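Local structure of phosphoribosylaminoimidazole carboxylase, ATPase subunit (3AX6) at residues Gly9-Lys14 / His331-Lys336; Gly148-Ile151 / Lys156-Glu159; Phe278-Arg283 / Leu288-Thr293. The protein probably catalyses the ATP-dependent conversion of 5-aminoimidazole ribonucleotide and bicarbonate to N5-carboxyaminoimidazole ribonucleotide, a step of de novo purine biosynthesis. All coordinates share one frame; numbering follows the deposited sequence.

The three contacts sit in different parts of the chain and differ in chemistry accordingly. Contact 1 is partly buried and joins residues far apart in sequence, helix 11-22 and the end of strand 328-332, through a water and a stacked amide. Contact 3, also partly buried and the most polar, ties helix 277-285 to the loop that follows it by direct hydrogen bonds. These two share helix 11-22, which carries Gln11 of contact 1 and packs against Phe278 of contact 3, and both touch the second subunit. Contact 2 is a small surface contact near the nucleotide, about 42 Å between centres from contact 3 and on the opposite side of the chain's centre; no hydrogen bond crosses it.

Contact 1 of 3, residues Gly9-Lys14 / His331-Lys336; sequences GGQLGK and HFYGKK
One water is gripped by Gln11, Lys14 and Gly334: it donates to Gln11 OE1 at 2.6 Å and accepts from Lys14 NZ at 2.7 Å and from the backbone Gly334 N at 2.8 Å. No direct hydrogen bond crosses between 9-14 and 331-336, so this water is the polar bridge. Lysine suits its place because its extended chain carries the ammonium to the water; glutamine offers the water an acceptor and the ring a flat amide. Gln11 CG stands anti to the backbone N (chi1 -168°), and a bend at chi2 sets the amide parallel to the Tyr333 ring but displaced toward its CG, CD1 and CB side. Gln11 CG lies over the ring centre, 3.4 Å from the centroid, in a CH-pi contact. His331 CE1 is at the edge of this ring, 4.0 Å from Gln11 NE2. Tyrosine supplies both the ring face and a hydroxyl, Tyr333 OH being hydrogen-bonded to His346 ND1. Gly10 occupies the N-cap position of helix 11-22; with Gly8 and Gly13 it forms a glycine pattern consistent with the Rossmann-like preATP-grasp domain. The contact joins that parallel-sheet unit to strand 328-332, whose Phe332 hydrogen-bonds the second subunit.

Contact 2 of 3, residues Gly148-Ile151 / Lys156-Glu159; sequences GVFI and KDLE
Ile151 and Asp157 are the closest backbone neighbours, their CA atoms 8.1 Å apart. Segment 149-151 is extended, whereas 156-159 coils with helix-like phi and psi but lacks a helix's hydrogen-bond pattern; Glu159 N reaches Lys156 O only weakly. Strand 149-152 is an edge strand, within this chain, of an antiparallel sheet in the ATP-grasp domain, and alternation along it sends neighbouring side chains to different sides. Ile151 points away from 156-159; its side chain touches Phe171 and is about 5 Å from the bound ADP (nearest atoms). Phe150 points toward the loop. A chi1 of -174° swings its ring clear of the backbone N and out to Asp157, edge first: Phe150 CE1 is 3.2 Å from Asp157 O, which lies near the ring plane, and Phe150 CZ is 3.6 Å from Asp157 CB. Phenylalanine suits this spot because a flat, rigid ring can present C-H groups to Asp157 while packing on Ile162 and Gln137. Asp157 OD2 lies 3.6 Å from Ile151 O, two acceptors that cannot bond, and finds its mate in a salt bridge to Lys153. The weakly positive C-H edge of an aromatic ring thus faces a carbonyl oxygen, which probably gives a modest electrostatic attraction alongside van der Waals contact.

Contact 3 of 3, residues Phe278-Arg283 / Leu288-Thr293; sequences FEQHIR and LPLGST
Polar side chains of a helix grip the backbone of the loop that follows it: Gln280 and Arg283, on helix 277-285, hold 288-293 in a partly buried contact beside strand 190-198 and against the second subunit. Gln280 bends at chi2 (68°) to bring its amide edge against Gly291, taking Gly291 N on an OE1 lone pair at 2.9 Å and giving NE2 to Gly291 O at 2.7 Å. The side-chain amide pairs with both N-H and C=O of one residue, as in a hydrogen-bonded antiparallel strand pair, and glutamine suits this by offering donor and acceptor on one flat group. Leu288 N bonds Arg283 O, five residues back, at 2.9 Å where the chain leaves the helix and folds back along it. The Arg283 guanidinium donates from NH1 to Pro289 O at 3.0 Å in its own plane, though it approaches from above the carbonyl plane. Over one of its faces lies Gly291 CA; a side chain there would clash with Arg283 CZ. Arg283 NE and NH2 both hold Glu279 OE2, NH2 at 2.8 Å, in a side-on salt bridge one helical turn back. Arg283 NH2 also bonds Leu328 O of the second subunit. A leucine here would probably leave the Glu279 carboxylate without its partner and take a donor from both Pro289 O and that Leu328 O.

Contact 1 of 3, residues Gly9-Lys14 / His331-Lys336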
loop_
_atom_site.group_PDB
_atom_site.type_symbol
_atom_site.label_atom_id
_atom_site.label_comp_id
_atom_site.label_asym_id
_atom_site.label_seq_id
_atom_site.Cartn_x
_atom_site.Cartn_y
_atom_site.Cartn_z
ATOM N N GLY A 9 -11.972 -11.868 9.297
ATOM C CA GLY A 9 -10.948 -10.952 9.770
ATOM C C GLY A 9 -9.510 -11.356 9.502
ATOM O O GLY A 9 -8.585 -10.793 10.085
ATOM N N GLY A 10 -9.319 -12.327 8.615
ATOM C CA GLY A 10 -7.979 -12.780 8.295
ATOM C C GLY A 10 -7.180 -11.774 7.487
ATOM O O GLY A 10 -7.603 -10.626 7.287
ATOM N N GLN A 11 -6.020 -12.210 7.005
ATOM C CA GLN A 11 -5.149 -11.346 6.228
ATOM C C GLN A 11 -5.814 -10.730 4.991
ATOM O O GLN A 11 -5.581 -9.568 4.677
ATOM C CB GLN A 11 -3.894 -12.109 5.828
ATOM C CG GLN A 11 -2.803 -11.208 5.263
ATOM C CD GLN A 11 -2.534 -9.974 6.132
ATOM O OE1 GLN A 11 -2.481 -10.062 7.367
ATOM N NE2 GLN A 11 -2.350 -8.824 5.486
ATOM N N LEU A 12 -6.635 -11.502 4.281
ATOM C CA LEU A 12 -7.313 -10.968 3.104
ATOM C C LEU A 12 -8.234 -9.836 3.533
ATOM O O LEU A 12 -8.194 -8.745 2.975
ATOM C CB LEU A 12 -8.126 -12.058 2.402
ATOM C CG LEU A 12 -7.297 -13.175 1.765
ATOM C CD1 LEU A 12 -8.203 -14.271 1.243
ATOM C CD2 LEU A 12 -6.455 -12.589 0.643
ATOM N N GLY A 13 -9.060 -10.101 4.536
ATOM C CA GLY A 13 -9.969 -9.084 5.015
ATOM C C GLY A 13 -9.256 -7.847 5.536
ATOM O O GLY A 13 -9.786 -6.738 5.457
ATOM N N LYS A 14 -8.057 -8.026 6.080
ATOM C CA LYS A 14 -7.313 -6.892 6.603
ATOM C C LYS A 14 -6.873 -6.023 5.441
ATOM O O LYS A 14 -7.014 -4.807 5.477
ATOM C CB LYS A 14 -6.089 -7.361 7.381
ATOM C CG LYS A 14 -5.169 -6.229 7.824
ATOM C CD LYS A 14 -4.009 -6.769 8.642
ATOM C CE LYS A 14 -3.054 -5.672 9.068
ATOM N NZ LYS A 14 -2.092 -6.228 10.057
ATOM N N HIS A 331 6.369 -8.606 2.776
ATOM C CA HIS A 331 5.024 -8.368 3.280
ATOM C C HIS A 331 4.711 -9.413 4.354
ATOM O O HIS A 331 4.089 -10.431 4.086
ATOM C CB HIS A 331 4.006 -8.471 2.147
ATOM C CG HIS A 331 2.685 -7.851 2.472
ATOM N ND1 HIS A 331 2.133 -7.900 3.736
ATOM C CD2 HIS A 331 1.790 -7.195 1.694
ATOM C CE1 HIS A 331 0.956 -7.303 3.722
ATOM N NE2 HIS A 331 0.724 -6.867 2.495
ATOM N N PHE A 332 5.154 -9.143 5.573
ATOM C CA PHE A 332 4.948 -10.038 6.707
ATOM C C PHE A 332 3.612 -9.704 7.372
ATOM O O PHE A 332 3.401 -8.571 7.799
ATOM C CB PHE A 332 6.099 -9.839 7.695
ATOM C CG PHE A 332 6.052 -10.739 8.889
ATOM C CD1 PHE A 332 6.456 -12.060 8.794
ATOM C CD2 PHE A 332 5.644 -10.249 10.124
ATOM C CE1 PHE A 332 6.464 -12.886 9.914
ATOM C CE2 PHE A 332 5.645 -11.061 11.251
ATOM C CZ PHE A 332 6.059 -12.385 11.148
ATOM N N TYR A 333 2.704 -10.677 7.442
ATOM C CA TYR A 333 1.411 -10.438 8.075
ATOM C C TYR A 333 1.661 -10.529 9.580
ATOM O O TYR A 333 2.434 -11.374 10.035
ATOM C CB TYR A 333 0.377 -11.493 7.663
ATOM C CG TYR A 333 0.376 -11.885 6.198
ATOM C CD1 TYR A 333 0.557 -10.936 5.191
ATOM C CD2 TYR A 333 0.164 -13.212 5.818
ATOM C CE1 TYR A 333 0.532 -11.299 3.836
ATOM C CE2 TYR A 333 0.131 -13.589 4.463
ATOM C CZ TYR A 333 0.320 -12.628 3.481
ATOM O OH TYR A 333 0.315 -12.997 2.153
ATOM N N GLY A 334 1.009 -9.673 10.355
ATOM C CA GLY A 334 1.220 -9.695 11.789
ATOM C C GLY A 334 0.469 -10.772 12.551
ATOM O O GLY A 334 -0.405 -10.464 13.360
ATOM N N LYS A 335 0.794 -12.038 12.310
ATOM C CA LYS A 335 0.114 -13.107 13.028
ATOM C C LYS A 335 0.759 -13.296 14.393
ATOM O O LYS A 335 1.986 -13.318 14.524
ATOM C CB LYS A 335 0.119 -14.403 12.202
ATOM C CG LYS A 335 -0.823 -14.295 11.000
ATOM C CD LYS A 335 -0.986 -15.575 10.203
ATOM C CE LYS A 335 -2.079 -15.380 9.157
ATOM N NZ LYS A 335 -2.240 -16.521 8.217
ATOM N N LYS A 336 -0.087 -13.404 15.412
ATOM C CA LYS A 336 0.375 -13.546 16.782
ATOM C C LYS A 336 1.008 -14.876 17.160
ATOM O O LYS A 336 1.216 -15.143 18.341
ATOM C CB LYS A 336 -0.764 -13.215 17.752
ATOM C CG LYS A 336 -2.169 -13.496 17.233
ATOM C CD LYS A 336 -3.207 -13.090 18.282
ATOM C CE LYS A 336 -4.638 -13.204 17.769
ATOM N NZ LYS A 336 -4.965 -12.168 16.741
HETATM O O HOH W 1 -1.099 -8.480 8.901
#

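Contact 2 of 3, residues Gly148-Ile151 / Lys156-Glu159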
loop_
_atom_site.group_PDB
_atom_site.type_symbol
_atom_site.label_atom_id
_atom_site.label_comp_id
_atom_site.label_asym_id
_atom_site.label_seq_id
_atom_site.Cartn_x
_atom_site.Cartn_y
_atom_site.Cartn_z
ATOM N N GLY A 148 -9.244 -34.200 -0.634
ATOM C CA GLY A 148 -9.702 -33.238 -1.625
ATOM C C GLY A 148 -9.746 -33.786 -3.044
ATOM O O GLY A 148 -10.811 -33.840 -3.662
ATOM N N VAL A 149 -8.586 -34.181 -3.565
ATOM C CA VAL A 149 -8.500 -34.739 -4.912
ATOM C C VAL A 149 -7.786 -36.090 -4.896
ATOM O O VAL A 149 -6.719 -36.238 -4.292
ATOM C CB VAL A 149 -7.742 -33.799 -5.878
ATOM C CG1 VAL A 149 -6.296 -33.629 -5.427
ATOM C CG2 VAL A 149 -7.796 -34.364 -7.286
ATOM N N PHE A 150 -8.378 -37.074 -5.562
ATOM C CA PHE A 150 -7.795 -38.404 -5.603
ATOM C C PHE A 150 -7.747 -38.934 -7.033
ATOM O O PHE A 150 -8.732 -38.891 -7.763
ATOM C CB PHE A 150 -8.611 -39.357 -4.718
ATOM C CG PHE A 150 -8.013 -40.736 -4.585
ATOM C CD1 PHE A 150 -8.811 -41.869 -4.726
ATOM C CD2 PHE A 150 -6.660 -40.903 -4.308
ATOM C CE1 PHE A 150 -8.271 -43.146 -4.592
ATOM C CE2 PHE A 150 -6.111 -42.180 -4.173
ATOM C CZ PHE A 150 -6.922 -43.303 -4.316
ATOM N N ILE A 151 -6.586 -39.430 -7.431
ATOM C CA ILE A 151 -6.430 -39.977 -8.767
ATOM C C ILE A 151 -6.573 -41.499 -8.706
ATOM O O ILE A 151 -5.712 -42.192 -8.164
ATOM C CB ILE A 151 -5.058 -39.603 -9.348
ATOM C CG1 ILE A 151 -4.907 -38.078 -9.356
ATOM C CG2 ILE A 151 -4.933 -40.147 -10.757
ATOM C CD1 ILE A 151 -3.531 -37.587 -9.756
ATOM N N LYS A 156 -7.556 -51.153 -7.287
ATOM C CA LYS A 156 -7.057 -51.057 -5.922
ATOM C C LYS A 156 -7.368 -49.720 -5.261
ATOM O O LYS A 156 -7.658 -49.667 -4.065
ATOM C CB LYS A 156 -5.540 -51.290 -5.888
ATOM C CG LYS A 156 -5.103 -52.744 -6.060
ATOM C CD LYS A 156 -5.561 -53.642 -4.903
ATOM C CE LYS A 156 -4.953 -53.249 -3.549
ATOM N NZ LYS A 156 -5.547 -52.009 -2.957
ATOM N N ASP A 157 -7.310 -48.641 -6.034
ATOM C CA ASP A 157 -7.565 -47.324 -5.480
ATOM C C ASP A 157 -9.023 -47.059 -5.127
ATOM O O ASP A 157 -9.321 -46.119 -4.393
ATOM C CB ASP A 157 -7.039 -46.240 -6.425
ATOM C CG ASP A 157 -5.525 -46.232 -6.509
ATOM O OD1 ASP A 157 -4.879 -46.804 -5.607
ATOM O OD2 ASP A 157 -4.974 -45.654 -7.464
ATOM N N LEU A 158 -9.935 -47.887 -5.627
ATOM C CA LEU A 158 -11.345 -47.692 -5.313
ATOM C C LEU A 158 -11.629 -47.905 -3.823
ATOM O O LEU A 158 -12.642 -47.428 -3.299
ATOM C CB LEU A 158 -12.215 -48.625 -6.154
ATOM C CG LEU A 158 -12.227 -48.352 -7.662
ATOM C CD1 LEU A 158 -13.254 -49.249 -8.330
ATOM C CD2 LEU A 158 -12.560 -46.891 -7.926
ATOM N N GLU A 159 -10.729 -48.612 -3.142
ATOM C CA GLU A 159 -10.879 -48.882 -1.712
ATOM C C GLU A 159 -10.546 -47.656 -0.880
ATOM O O GLU A 159 -11.146 -47.427 0.173
ATOM C CB GLU A 159 -9.968 -50.037 -1.282
ATOM C CG GLU A 159 -10.608 -51.414 -1.377
ATOM C CD GLU A 159 -11.827 -51.552 -0.479
ATOM O OE1 GLU A 159 -12.883 -50.964 -0.797
ATOM O OE2 GLU A 159 -11.727 -52.245 0.554
#

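Contact 3 of 3, residues Phe278-Arg283 / Leu288-Thr293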
loop_
_atom_site.group_PDB
_atom_site.type_symbol
_atom_site.label_atom_id
_atom_site.label_comp_id
_atom_site.label_asym_id
_atom_site.label_seq_id
_atom_site.Cartn_x
_atom_site.Cartn_y
_atom_site.Cartn_z
ATOM N N PHE A 278 -7.116 -5.636 -4.203
ATOM C CA PHE A 278 -7.902 -5.223 -3.043
ATOM C C PHE A 278 -8.619 -3.895 -3.271
ATOM O O PHE A 278 -9.765 -3.727 -2.861
ATOM C CB PHE A 278 -7.003 -5.165 -1.812
ATOM C CG PHE A 278 -6.489 -6.511 -1.390
ATOM C CD1 PHE A 278 -7.309 -7.395 -0.690
ATOM C CD2 PHE A 278 -5.196 -6.910 -1.713
ATOM C CE1 PHE A 278 -6.845 -8.657 -0.317
ATOM C CE2 PHE A 278 -4.724 -8.163 -1.345
ATOM C CZ PHE A 278 -5.546 -9.041 -0.646
ATOM N N GLU A 279 -7.949 -2.949 -3.919
ATOM C CA GLU A 279 -8.599 -1.687 -4.228
ATOM C C GLU A 279 -9.671 -2.000 -5.274
ATOM O O GLU A 279 -10.793 -1.509 -5.207
ATOM C CB GLU A 279 -7.616 -0.685 -4.837
ATOM C CG GLU A 279 -8.287 0.621 -5.224
ATOM C CD GLU A 279 -7.383 1.553 -5.989
ATOM O OE1 GLU A 279 -6.156 1.482 -5.792
ATOM O OE2 GLU A 279 -7.903 2.368 -6.774
ATOM N N GLN A 280 -9.300 -2.829 -6.241
ATOM C CA GLN A 280 -10.191 -3.215 -7.331
ATOM C C GLN A 280 -11.479 -3.834 -6.794
ATOM O O GLN A 280 -12.578 -3.531 -7.272
ATOM C CB GLN A 280 -9.476 -4.208 -8.254
ATOM C CG GLN A 280 -10.107 -4.360 -9.625
ATOM C CD GLN A 280 -9.970 -3.101 -10.464
ATOM O OE1 GLN A 280 -10.632 -2.093 -10.211
ATOM N NE2 GLN A 280 -9.095 -3.150 -11.459
ATOM N N HIS A 281 -11.334 -4.696 -5.791
ATOM C CA HIS A 281 -12.470 -5.362 -5.173
ATOM C C HIS A 281 -13.431 -4.350 -4.553
ATOM O O HIS A 281 -14.658 -4.483 -4.677
ATOM C CB HIS A 281 -11.984 -6.340 -4.100
ATOM C CG HIS A 281 -13.078 -7.169 -3.499
ATOM N ND1 HIS A 281 -13.798 -8.092 -4.229
ATOM C CD2 HIS A 281 -13.582 -7.205 -2.241
ATOM C CE1 HIS A 281 -14.699 -8.659 -3.447
ATOM N NE2 HIS A 281 -14.590 -8.138 -2.236
ATOM N N ILE A 282 -12.873 -3.342 -3.883
ATOM C CA ILE A 282 -13.691 -2.309 -3.258
ATOM C C ILE A 282 -14.426 -1.534 -4.342
ATOM O O ILE A 282 -15.627 -1.282 -4.228
ATOM C CB ILE A 282 -12.844 -1.310 -2.426
ATOM C CG1 ILE A 282 -12.076 -2.048 -1.325
ATOM C CG2 ILE A 282 -13.752 -0.249 -1.808
ATOM C CD1 ILE A 282 -12.942 -2.910 -0.432
ATOM N N ARG A 283 -13.706 -1.157 -5.392
ATOM C CA ARG A 283 -14.325 -0.429 -6.495
ATOM C C ARG A 283 -15.502 -1.216 -7.071
ATOM O O ARG A 283 -16.571 -0.657 -7.302
ATOM C CB ARG A 283 -13.326 -0.168 -7.631
ATOM C CG ARG A 283 -12.217 0.854 -7.341
ATOM C CD ARG A 283 -11.563 1.249 -8.660
ATOM N NE ARG A 283 -10.302 1.963 -8.516
ATOM C CZ ARG A 283 -9.942 2.981 -9.290
ATOM N NH1 ARG A 283 -10.756 3.399 -10.254
ATOM N NH2 ARG A 283 -8.772 3.579 -9.112
ATOM N N LEU A 288 -18.309 1.329 -8.512
ATOM C CA LEU A 288 -17.563 2.517 -8.904
ATOM C C LEU A 288 -16.725 2.136 -10.123
ATOM O O LEU A 288 -16.531 0.948 -10.399
ATOM C CB LEU A 288 -16.626 2.942 -7.774
ATOM C CG LEU A 288 -17.258 3.406 -6.466
ATOM C CD1 LEU A 288 -16.226 3.417 -5.361
ATOM C CD2 LEU A 288 -17.843 4.791 -6.675
ATOM N N PRO A 289 -16.239 3.136 -10.883
ATOM C CA PRO A 289 -15.421 2.836 -12.060
ATOM C C PRO A 289 -14.197 2.019 -11.642
ATOM O O PRO A 289 -13.526 2.333 -10.651
ATOM C CB PRO A 289 -15.052 4.223 -12.581
ATOM C CG PRO A 289 -16.278 5.020 -12.260
ATOM C CD PRO A 289 -16.623 4.562 -10.858
ATOM N N LEU A 290 -13.924 0.957 -12.387
ATOM C CA LEU A 290 -12.796 0.078 -12.082
ATOM C C LEU A 290 -11.453 0.711 -12.443
ATOM O O LEU A 290 -11.369 1.530 -13.356
ATOM C CB LEU A 290 -12.976 -1.255 -12.818
ATOM C CG LEU A 290 -13.771 -2.360 -12.109
ATOM C CD1 LEU A 290 -14.837 -1.766 -11.221
ATOM C CD2 LEU A 290 -14.371 -3.312 -13.141
ATOM N N GLY A 291 -10.408 0.329 -11.714
ATOM C CA GLY A 291 -9.087 0.868 -11.975
ATOM C C GLY A 291 -8.246 0.080 -12.965
ATOM O O GLY A 291 -8.440 -1.122 -13.162
ATOM N N SER A 292 -7.297 0.771 -13.586
ATOM C CA SER A 292 -6.402 0.159 -14.562
ATOM C C SER A 292 -5.670 -1.075 -14.043
ATOM O O SER A 292 -5.192 -1.087 -12.911
ATOM C CB SER A 292 -5.366 1.176 -15.022
ATOM O OG SER A 292 -4.258 0.508 -15.585
ATOM N N THR A 293 -5.560 -2.108 -14.875
ATOM C CA THR A 293 -4.860 -3.318 -14.466
ATOM C C THR A 293 -3.496 -3.426 -15.138
ATOM O O THR A 293 -2.927 -4.517 -15.198
ATOM C CB THR A 293 -5.638 -4.591 -14.843
ATOM O OG1 THR A 293 -5.731 -4.674 -16.273
ATOM C CG2 THR A 293 -7.036 -4.588 -14.212
#